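Tyrosinase (Aspergillus oryzae, PDB 6JU8) probably oxidises L-tyrosine and L-dopa to L-dopaquinone with molecular oxygen at a dinuclear copper centre, chemistry that feeds melanin formation. Local coordinates at residues N324-L328 with E329-N333; L283-M286 with T287-L290; H332-V335 with H336-G340; G294-N297 with W298-S302. The protein carries 1 engineered substitution. All coordinates share one frame; numbering follows the deposited sequence.

Interaction 1 of 4, residues N324-L328 with E329-N333; sequences NWMNL and EAIHN. With CU (copper (II) ion), chain D.
Asn-327 caps the N terminus of helix 328-340: its side-chain OD1 folds back over the first turn and accepts from Ala-330 N at 2.8 Å. CG sits between the backbone N and the carbonyl carbon (chi1 69°), which swings the amide over the helix end; the donor stands above the plane of the amide, 41° out of it. Main-chain bonds begin in the same turn, with Ile-331 N on Asn-327 O at 3.0 Å and His-332 N on Leu-328 O at 2.9 Å. Glu-329 sends its carboxylate to Asn-99 N, Ser-303 OG and Thr-304 N.

The capped helix belongs to the common central domain of tyrosinase and brings in the first histidine of its second copper site. His-332 NE2 binds the copper at 2.2 Å, and a water, His-336 and His-376 complete the coordination. Across the ring, ND1 donates to Glu-329 O at 3.1 Å; each group lies in the plane of the other and the carbonyl offers a lone pair. With the copper bond at NE2, this probably fixes the ring's rotation. The same carbonyl also accepts from Asn-333 N.

Apolar packing involves Met-326. With CG anti to its own N (chi1 179°), it presses CG on Ala-330 CB at 3.4 Å, a close carbon contact, and slants across Ile-331, CG to CG1 at 3.8 Å. Met-286 of helix 283-292 touches both Met-326 and Ile-331.

Interaction 2 of 4, residues L283-M286 with T287-L290; sequences LQDM and TFRL
Arg-289 reaches back one helical turn to Asp-285. Its CB lies 3.5 Å from Asp-285 O, the carbonyl that also accepts from Arg-289 N. CG comes nearer to the same oxygen, at 3.3 Å. CD lies 3.8 Å from both Asp-285 O and Asp-285 OD2. Since CG stands beside the backbone N (chi1 -72°) and the chain then runs extended to NE, the guanidinium is carried past the main chain to the carboxylate. There NE donates to Asp-285 OD2 at 2.9 Å as the main bond of a salt bridge, while NH2 adds a weak one to the same OD2 at 3.3 Å. The fit is not a flat, two-pronged pairing: the carboxylate and guanidinium planes stand 88° apart, and NE meets OD2 from above the carboxylate plane, 43° out of it. NH1 turns to other partners, a salt bridge with Asp-278 and a hydrogen bond to Asn-324 O.

Along another side of the same helix, Thr-287 returns its hydroxyl to the main chain. OG1 donates to Leu-283 O at 2.9 Å, and Thr-287 N reaches that oxygen from the opposite face of the carbonyl plane at 3.1 Å. These i to i+4 bonds lie within helix 283-292, which packs against helix 328-340 through Leu-283, Met-286 and Leu-290. Since Arg-289 is shared between Asp-285 and Asp-278, its positive charge is probably well balanced, and the bent NE bond and perpendicular planes suggest that charge attraction probably contributes substantially beside directed hydrogen bonding.

Interaction 3 of 4, residues H332-V335 with H336-G340; sequences HNNV and HNWVG. With CU (copper (II) ion), chain D.
Asn-334 OD1 is gripped by two donors, Tyr-271 N and a water at 2.8 Å that bridges to Asn-337 ND2, where it accepts at 2.9 Å. With ND2 of Asn-334 donating to Ala-330 O and Gln-272 OE1, the whole amide is held. Asn-334 CB lies over the six-membered ring of Trp-338, 3.9 Å from the centroid, in a CH-pi contact. The main-chain O of Asn-334 sits over a face of the same indole, toward the rim, while accepting from Trp-338 N. Trp-338 NE1 donates to Pro-269 O.

The copper side of the helix carries two ligands one turn apart, the HxxxH spacing of this tyrosinase copper site. His-336 brings its CD2 edge over one face of the His-332 ring, an offset edge-to-face pair with centroids 4.5 Å apart and planes at 85°. The two NE2 atoms converge on one copper, His-336 NE2 at 1.9 Å. Behind the metal bond, His-336 ND1 donates to Met-360 O, a second-shell partner that probably helps orient the ring. With near-perpendicular imidazoles meeting on a single ion, the one-turn spacing, together with the side-chain torsions, lets two of the three protein ligands reach it, and His-376 supplies the third.

Interaction 4 of 4, residues G294-N297 with W298-S302; sequences GGLN and WGEFS
The Asn-297 and Glu-300 side chains cross at about a right angle at the start of helix 298-302, the amide and carboxylate planes 50° apart. At the edge of the carboxylate, OE2 receives Asn-297 N at 2.9 Å on its anti lone pair, and the amide CG stands 3.5 Å from OE2. One face of the Trp-298 indole carries Ser-302 CB, 3.5 Å above the plane and toward the rim; Phe-395, Trp-394 and Trp-386 also meet this ring.

Asn-297 is the N-cap. Its OD1 accepts from Glu-300 N at 2.8 Å, nearly in line with the side-chain C=O. The exchange of bonds in both directions, side chain to backbone N each way, is a capping box. Glu-300 takes part because CG lies beside its own N (chi1 -59°) and the chain then extends back to the loop. A water also links OE2 to Gly-295 O, and Asn-297 ND2 goes to Tyr-306 OH.

Phe-301 N on Asn-297 O, 3.0 Å, opens the main-chain helical bonding. Thus the backbone N-H groups of Asn-297 and Glu-300 are both satisfied by side chains, and the carboxylate lies at the amino end of the helix, where the dipole would probably stabilise its negative charge.

All four contacts are local, so none closes a long loop. Along the chain interaction 2 comes first, within helix 283-292; interaction 4 then starts helix 298-302 after a short loop. Interaction 1 opens helix 328-340, and interaction 3 continues it, the two overlapping at His-332 and Asn-333. None nests within another. Space joins what sequence separates: interactions 1 and 2 meet through Arg-289 NH1 on Asn-324 O and Met-286 on Met-326, interactions 1 and 4 through Leu-328 N on Phe-301 O, and interactions 2 and 4 through Leu-290 on Phe-301. Leu-283 also touches Val-335 and Trp-338. Helices 283-292 and 298-302 thus pack against helix 328-340, which carries two copper ligands; interactions 3 and 4 do not touch.

Interaction 1 of 4, residues N324-L328 with E329-N333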
loop_
_atom_site.group_PDB
_atom_site.type_symbol
_atom_site.label_atom_id
_atom_site.label_comp_id
_atom_site.label_asym_id
_atom_site.label_seq_id
_atom_site.Cartn_x
_atom_site.Cartn_y
_atom_site.Cartn_z
ATOM N N ASN A 324 34.206 8.405 10.652
ATOM C CA ASN A 324 34.032 7.671 9.412
ATOM C C ASN A 324 33.474 6.272 9.660
ATOM O O ASN A 324 33.524 5.393 8.801
ATOM C CB ASN A 324 35.341 7.632 8.632
ATOM C CG ASN A 324 35.672 9.022 8.103
ATOM O OD1 ASN A 324 34.798 9.843 7.827
ATOM N ND2 ASN A 324 36.963 9.294 7.963
ATOM N N TRP A 325 32.865 6.055 10.817
ATOM C CA TRP A 325 32.049 4.855 11.031
ATOM C C TRP A 325 30.933 5.232 12.004
ATOM O O TRP A 325 31.048 6.209 12.744
ATOM C CB TRP A 325 32.860 3.661 11.550
ATOM C CG TRP A 325 33.507 3.908 12.882
ATOM C CD1 TRP A 325 34.743 4.455 13.097
ATOM C CD2 TRP A 325 32.953 3.632 14.172
ATOM N NE1 TRP A 325 34.995 4.534 14.442
ATOM C CE2 TRP A 325 33.917 4.042 15.125
ATOM C CE3 TRP A 325 31.755 3.095 14.645
ATOM C CZ2 TRP A 325 33.724 3.928 16.508
ATOM C CZ3 TRP A 325 31.563 2.979 16.014
ATOM C CH2 TRP A 325 32.544 3.392 16.929
ATOM N N MET A 326 29.892 4.414 12.010
ATOM C CA MET A 326 28.710 4.647 12.833
ATOM C C MET A 326 28.405 3.403 13.660
ATOM O O MET A 326 28.490 2.291 13.135
ATOM C CB MET A 326 27.529 4.986 11.918
ATOM C CG MET A 326 26.219 5.235 12.638
ATOM S SD MET A 326 24.945 5.776 11.491
ATOM C CE MET A 326 25.513 7.406 11.041
ATOM N N ASN A 327 28.058 3.558 14.938
ATOM C CA ASN A 327 27.804 2.409 15.805
ATOM C C ASN A 327 26.532 1.643 15.414
ATOM O O ASN A 327 25.676 2.111 14.660
ATOM C CB ASN A 327 27.758 2.882 17.260
ATOM C CG ASN A 327 26.564 3.741 17.569
ATOM O OD1 ASN A 327 25.452 3.242 17.685
ATOM N ND2 ASN A 327 26.771 5.053 17.715
ATOM N N LEU A 328 26.400 0.432 15.963
ATOM C CA LEU A 328 25.290 -0.454 15.654
ATOM C C LEU A 328 23.924 0.172 15.923
ATOM O O LEU A 328 22.980 0.091 15.121
ATOM C CB LEU A 328 25.402 -1.709 16.536
ATOM C CG LEU A 328 24.257 -2.720 16.404
ATOM C CD1 LEU A 328 24.426 -3.517 15.112
ATOM C CD2 LEU A 328 24.232 -3.639 17.618
ATOM N N GLU A 329 23.788 0.831 17.082
ATOM C CA GLU A 329 22.483 1.367 17.460
ATOM C C GLU A 329 22.096 2.519 16.530
ATOM O O GLU A 329 20.933 2.602 16.121
ATOM C CB GLU A 329 22.510 1.850 18.908
ATOM C CG GLU A 329 21.143 2.270 19.419
ATOM C CD GLU A 329 21.115 2.594 20.898
ATOM O OE1 GLU A 329 22.165 2.725 21.565
ATOM O OE2 GLU A 329 19.983 2.765 21.392
ATOM N N ALA A 330 23.046 3.379 16.190
ATOM C CA ALA A 330 22.796 4.505 15.283
ATOM C C ALA A 330 22.374 4.001 13.912
ATOM O O ALA A 330 21.462 4.545 13.275
ATOM C CB ALA A 330 24.057 5.374 15.216
ATOM N N ILE A 331 23.070 2.991 13.373
ATOM C CA ILE A 331 22.655 2.442 12.081
ATOM C C ILE A 331 21.221 1.930 12.191
ATOM O O ILE A 331 20.344 2.200 11.370
ATOM C CB ILE A 331 23.584 1.323 11.581
ATOM C CG1 ILE A 331 24.991 1.866 11.273
ATOM C CG2 ILE A 331 22.993 0.629 10.367
ATOM C CD1 ILE A 331 26.004 0.801 10.893
ATOM N N HIS A 332 20.971 1.131 13.228
ATOM C CA HIS A 332 19.653 0.565 13.499
ATOM C C HIS A 332 18.575 1.636 13.584
ATOM O O HIS A 332 17.453 1.400 13.113
ATOM C CB HIS A 332 19.744 -0.233 14.801
ATOM C CG HIS A 332 18.573 -0.162 15.727
ATOM N ND1 HIS A 332 18.372 0.873 16.626
ATOM C CD2 HIS A 332 17.564 -1.039 15.943
ATOM C CE1 HIS A 332 17.281 0.624 17.334
ATOM N NE2 HIS A 332 16.750 -0.542 16.940
ATOM N N ASN A 333 18.865 2.794 14.171
ATOM C CA ASN A 333 17.889 3.886 14.314
ATOM C C ASN A 333 17.526 4.434 12.950
ATOM O O ASN A 333 16.349 4.710 12.679
ATOM C CB ASN A 333 18.524 5.003 15.149
ATOM C CG ASN A 333 18.672 4.708 16.630
ATOM O OD1 ASN A 333 18.219 3.688 17.117
ATOM N ND2 ASN A 333 19.369 5.617 17.313
HETATM CU CU CU D . 14.767 -1.448 16.909
HETATM O O HOH W 1 14.139 -1.018 19.050
#

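Interaction 2 of 4, residues L283-M286 with T287-L290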
loop_
_atom_site.group_PDB
_atom_site.type_symbol
_atom_site.label_atom_id
_atom_site.label_comp_id
_atom_site.label_asym_id
_atom_site.label_seq_id
_atom_site.Cartn_x
_atom_site.Cartn_y
_atom_site.Cartn_z
ATOM N N LEU A 283 23.989 2.535 2.963
ATOM C CA LEU A 283 23.698 1.656 4.089
ATOM C C LEU A 283 24.591 0.415 4.040
ATOM O O LEU A 283 25.035 -0.050 5.095
ATOM C CB LEU A 283 22.216 1.307 4.143
ATOM C CG LEU A 283 21.781 0.296 5.208
ATOM C CD1 LEU A 283 22.166 0.721 6.625
ATOM C CD2 LEU A 283 20.259 0.082 5.099
ATOM N N GLN A 284 24.848 -0.141 2.840
ATOM C CA GLN A 284 25.719 -1.324 2.810
ATOM C C GLN A 284 27.128 -0.971 3.276
ATOM O O GLN A 284 27.767 -1.724 4.037
ATOM C CB GLN A 284 25.758 -1.923 1.408
ATOM C CG GLN A 284 26.642 -3.164 1.313
ATOM C CD GLN A 284 26.543 -3.796 -0.064
ATOM O OE1 GLN A 284 27.388 -3.525 -0.898
ATOM N NE2 GLN A 284 25.510 -4.595 -0.306
ATOM N N ASP A 285 27.651 0.152 2.775
ATOM C CA ASP A 285 29.022 0.494 3.185
ATOM C C ASP A 285 29.108 0.821 4.663
ATOM O O ASP A 285 30.100 0.502 5.333
ATOM C CB ASP A 285 29.547 1.649 2.323
ATOM C CG ASP A 285 31.027 1.872 2.628
ATOM O OD1 ASP A 285 31.811 0.906 2.603
ATOM O OD2 ASP A 285 31.393 3.023 2.864
ATOM N N MET A 286 28.080 1.507 5.184
ATOM C CA MET A 286 28.123 1.823 6.627
ATOM C C MET A 286 28.161 0.548 7.445
ATOM O O MET A 286 28.854 0.446 8.472
ATOM C CB MET A 286 26.911 2.682 7.020
ATOM C CG MET A 286 27.091 3.353 8.361
ATOM S SD MET A 286 28.262 4.718 8.310
ATOM C CE MET A 286 27.147 6.035 7.775
ATOM N N THR A 287 27.417 -0.462 7.008
ATOM C CA THR A 287 27.376 -1.762 7.684
ATOM C C THR A 287 28.714 -2.457 7.556
ATOM O O THR A 287 29.268 -3.045 8.517
ATOM C CB THR A 287 26.220 -2.601 7.094
ATOM O OG1 THR A 287 24.990 -1.903 7.330
ATOM C CG2 THR A 287 26.124 -3.936 7.816
ATOM N N PHE A 288 29.317 -2.436 6.369
ATOM C CA PHE A 288 30.674 -2.948 6.174
ATOM C C PHE A 288 31.666 -2.302 7.121
ATOM O O PHE A 288 32.470 -2.992 7.759
ATOM C CB PHE A 288 31.092 -2.717 4.722
ATOM C CG PHE A 288 32.473 -3.257 4.403
ATOM C CD1 PHE A 288 32.726 -4.607 4.279
ATOM C CD2 PHE A 288 33.522 -2.371 4.261
ATOM C CE1 PHE A 288 34.005 -5.086 4.005
ATOM C CE2 PHE A 288 34.779 -2.837 3.950
ATOM C CZ PHE A 288 35.051 -4.195 3.809
ATOM N N ARG A 289 31.614 -0.975 7.239
ATOM C CA ARG A 289 32.537 -0.278 8.138
ATOM C C ARG A 289 32.308 -0.716 9.587
ATOM O O ARG A 289 33.255 -0.855 10.358
ATOM C CB ARG A 289 32.291 1.230 7.988
ATOM C CG ARG A 289 32.799 1.781 6.654
ATOM C CD ARG A 289 32.474 3.270 6.546
ATOM N NE ARG A 289 32.850 3.773 5.226
ATOM C CZ ARG A 289 33.307 4.978 4.960
ATOM N NH1 ARG A 289 33.449 5.885 5.916
ATOM N NH2 ARG A 289 33.614 5.295 3.712
ATOM N N LEU A 290 31.055 -0.936 9.984
ATOM C CA LEU A 290 30.750 -1.370 11.348
ATOM C C LEU A 290 31.448 -2.674 11.667
ATOM O O LEU A 290 31.965 -2.875 12.769
ATOM C CB LEU A 290 29.240 -1.563 11.528
ATOM C CG LEU A 290 28.835 -2.061 12.930
ATOM C CD1 LEU A 290 29.079 -1.008 13.992
ATOM C CD2 LEU A 290 27.376 -2.508 12.920
#

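Interaction 3 of 4, residues H332-V335 with H336-G340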
loop_
_atom_site.group_PDB
_atom_site.type_symbol
_atom_site.label_atom_id
_atom_site.label_comp_id
_atom_site.label_asym_id
_atom_site.label_seq_id
_atom_site.Cartn_x
_atom_site.Cartn_y
_atom_site.Cartn_z
ATOM N N HIS A 332 20.971 1.131 13.228
ATOM C CA HIS A 332 19.653 0.565 13.499
ATOM C C HIS A 332 18.575 1.636 13.584
ATOM O O HIS A 332 17.453 1.400 13.113
ATOM C CB HIS A 332 19.744 -0.233 14.801
ATOM C CG HIS A 332 18.573 -0.162 15.727
ATOM N ND1 HIS A 332 18.372 0.873 16.626
ATOM C CD2 HIS A 332 17.564 -1.039 15.943
ATOM C CE1 HIS A 332 17.281 0.624 17.334
ATOM N NE2 HIS A 332 16.750 -0.542 16.940
ATOM N N ASN A 333 18.865 2.794 14.171
ATOM C CA ASN A 333 17.889 3.886 14.314
ATOM C C ASN A 333 17.526 4.434 12.950
ATOM O O ASN A 333 16.349 4.710 12.679
ATOM C CB ASN A 333 18.524 5.003 15.149
ATOM C CG ASN A 333 18.672 4.708 16.630
ATOM O OD1 ASN A 333 18.219 3.688 17.117
ATOM N ND2 ASN A 333 19.369 5.617 17.313
ATOM N N ASN A 334 18.521 4.626 12.098
ATOM C CA ASN A 334 18.256 5.099 10.739
ATOM C C ASN A 334 17.392 4.087 10.002
ATOM O O ASN A 334 16.432 4.462 9.310
ATOM C CB ASN A 334 19.582 5.344 10.021
ATOM C CG ASN A 334 20.175 6.677 10.406
ATOM O OD1 ASN A 334 19.757 7.721 9.895
ATOM N ND2 ASN A 334 21.175 6.660 11.274
ATOM N N VAL A 335 17.703 2.791 10.088
ATOM C CA VAL A 335 16.891 1.808 9.361
ATOM C C VAL A 335 15.461 1.835 9.863
ATOM O O VAL A 335 14.519 1.782 9.058
ATOM C CB VAL A 335 17.525 0.409 9.465
ATOM C CG1 VAL A 335 16.605 -0.606 8.818
ATOM C CG2 VAL A 335 18.887 0.412 8.790
ATOM N N HIS A 336 15.221 1.965 11.177
ATOM C CA HIS A 336 13.854 2.149 11.676
ATOM C C HIS A 336 13.161 3.316 10.966
ATOM O O HIS A 336 12.016 3.211 10.515
ATOM C CB HIS A 336 13.886 2.450 13.172
ATOM C CG HIS A 336 13.778 1.278 14.093
ATOM N ND1 HIS A 336 12.578 0.630 14.311
ATOM C CD2 HIS A 336 14.681 0.655 14.886
ATOM C CE1 HIS A 336 12.741 -0.330 15.199
ATOM N NE2 HIS A 336 14.017 -0.371 15.544
ATOM N N ASN A 337 13.860 4.457 10.872
ATOM C CA ASN A 337 13.248 5.634 10.241
ATOM C C ASN A 337 12.912 5.349 8.782
ATOM O O ASN A 337 11.840 5.743 8.287
ATOM C CB ASN A 337 14.204 6.824 10.316
ATOM C CG ASN A 337 14.286 7.399 11.717
ATOM O OD1 ASN A 337 13.416 7.172 12.547
ATOM N ND2 ASN A 337 15.355 8.164 11.930
ATOM N N TRP A 338 13.848 4.719 8.078
ATOM C CA TRP A 338 13.688 4.540 6.626
ATOM C C TRP A 338 12.612 3.519 6.310
ATOM O O TRP A 338 11.967 3.620 5.275
ATOM C CB TRP A 338 15.031 4.153 5.978
ATOM C CG TRP A 338 16.089 5.189 6.221
ATOM C CD1 TRP A 338 15.916 6.503 6.537
ATOM C CD2 TRP A 338 17.498 4.945 6.154
ATOM N NE1 TRP A 338 17.154 7.094 6.685
ATOM C CE2 TRP A 338 18.133 6.170 6.451
ATOM C CE3 TRP A 338 18.305 3.828 5.878
ATOM C CZ2 TRP A 338 19.523 6.323 6.487
ATOM C CZ3 TRP A 338 19.669 3.988 5.916
ATOM C CH2 TRP A 338 20.285 5.222 6.207
ATOM N N VAL A 339 12.402 2.532 7.187
ATOM C CA VAL A 339 11.331 1.549 6.964
ATOM C C VAL A 339 9.980 2.153 7.298
ATOM O O VAL A 339 9.009 1.951 6.564
ATOM C CB VAL A 339 11.561 0.299 7.830
ATOM C CG1 VAL A 339 10.368 -0.649 7.784
ATOM C CG2 VAL A 339 12.816 -0.440 7.362
ATOM N N GLY A 340 9.880 2.870 8.414
ATOM C CA GLY A 340 8.600 3.289 8.944
ATOM C C GLY A 340 8.067 4.565 8.319
ATOM O O GLY A 340 6.855 4.757 8.249
HETATM CU CU CU D . 14.767 -1.448 16.909
HETATM O O HOH W 2 17.117 8.555 9.618
HETATM O O HOH W 1 14.139 -1.018 19.050
#

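Interaction 4 of 4, residues G294-N297 with W298-S302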
loop_
_atom_site.group_PDB
_atom_site.type_symbol
_atom_site.label_atom_id
_atom_site.label_comp_id
_atom_site.label_asym_id
_atom_site.label_seq_id
_atom_site.Cartn_x
_atom_site.Cartn_y
_atom_site.Cartn_z
ATOM N N GLY A 294 38.765 -1.640 12.792
ATOM C CA GLY A 294 39.452 -2.234 13.933
ATOM C C GLY A 294 39.565 -1.325 15.130
ATOM O O GLY A 294 39.399 -0.108 15.035
ATOM N N GLY A 295 39.878 -1.916 16.277
ATOM C CA GLY A 295 40.290 -1.196 17.458
ATOM C C GLY A 295 39.162 -0.572 18.246
ATOM O O GLY A 295 39.419 0.301 19.077
ATOM N N LEU A 296 37.942 -1.051 18.008
ATOM C CA LEU A 296 36.785 -0.544 18.721
ATOM C C LEU A 296 36.436 -1.377 19.946
ATOM O O LEU A 296 36.663 -2.598 20.003
ATOM C CB LEU A 296 35.570 -0.555 17.782
ATOM C CG LEU A 296 35.724 0.221 16.476
ATOM C CD1 LEU A 296 34.374 0.309 15.772
ATOM C CD2 LEU A 296 36.319 1.596 16.719
ATOM N N ASN A 297 35.876 -0.734 20.964
ATOM C CA ASN A 297 35.467 -1.457 22.160
ATOM C C ASN A 297 33.958 -1.669 22.138
ATOM O O ASN A 297 33.227 -1.177 21.256
ATOM C CB ASN A 297 35.979 -0.755 23.423
ATOM C CG ASN A 297 35.402 0.618 23.666
ATOM O OD1 ASN A 297 34.226 0.869 23.424
ATOM N ND2 ASN A 297 36.200 1.552 24.219
ATOM N N TRP A 298 33.466 -2.458 23.095
ATOM C CA TRP A 298 32.058 -2.790 23.194
ATOM C C TRP A 298 31.204 -1.537 23.336
ATOM O O TRP A 298 30.139 -1.404 22.703
ATOM C CB TRP A 298 31.764 -3.740 24.383
ATOM C CG TRP A 298 30.275 -3.970 24.504
ATOM C CD1 TRP A 298 29.431 -3.363 25.404
ATOM C CD2 TRP A 298 29.461 -4.819 23.696
ATOM N NE1 TRP A 298 28.142 -3.799 25.206
ATOM C CE2 TRP A 298 28.140 -4.692 24.162
ATOM C CE3 TRP A 298 29.734 -5.684 22.621
ATOM C CZ2 TRP A 298 27.078 -5.398 23.590
ATOM C CZ3 TRP A 298 28.677 -6.378 22.054
ATOM C CH2 TRP A 298 27.376 -6.232 22.538
ATOM N N GLY A 299 31.632 -0.606 24.184
ATOM C CA GLY A 299 30.842 0.607 24.430
ATOM C C GLY A 299 30.614 1.351 23.121
ATOM O O GLY A 299 29.498 1.821 22.818
ATOM N N GLU A 300 31.686 1.530 22.342
ATOM C CA GLU A 300 31.630 2.305 21.111
ATOM C C GLU A 300 30.803 1.599 20.043
ATOM O O GLU A 300 30.152 2.257 19.224
ATOM C CB GLU A 300 33.027 2.525 20.522
ATOM C CG GLU A 300 34.020 3.232 21.402
ATOM C CD GLU A 300 35.381 3.227 20.704
ATOM O OE1 GLU A 300 35.812 4.320 20.318
ATOM O OE2 GLU A 300 36.021 2.166 20.582
ATOM N N PHE A 301 30.889 0.265 19.995
ATOM C CA PHE A 301 30.154 -0.526 19.000
ATOM C C PHE A 301 28.658 -0.502 19.305
ATOM O O PHE A 301 27.830 -0.381 18.402
ATOM C CB PHE A 301 30.664 -1.970 19.034
ATOM C CG PHE A 301 29.759 -2.943 18.335
ATOM C CD1 PHE A 301 29.760 -3.033 16.946
ATOM C CD2 PHE A 301 28.888 -3.740 19.064
ATOM C CE1 PHE A 301 28.880 -3.867 16.275
ATOM C CE2 PHE A 301 28.035 -4.605 18.398
ATOM C CZ PHE A 301 28.036 -4.668 17.019
ATOM N N SER A 302 28.315 -0.671 20.576
ATOM C CA SER A 302 26.978 -1.089 20.965
ATOM C C SER A 302 25.936 0.019 21.027
ATOM O O SER A 302 24.737 -0.301 20.943
ATOM C CB SER A 302 27.004 -1.757 22.371
ATOM O OG SER A 302 27.466 -0.842 23.349
HETATM O O HOH W 3 38.542 2.043 20.734
#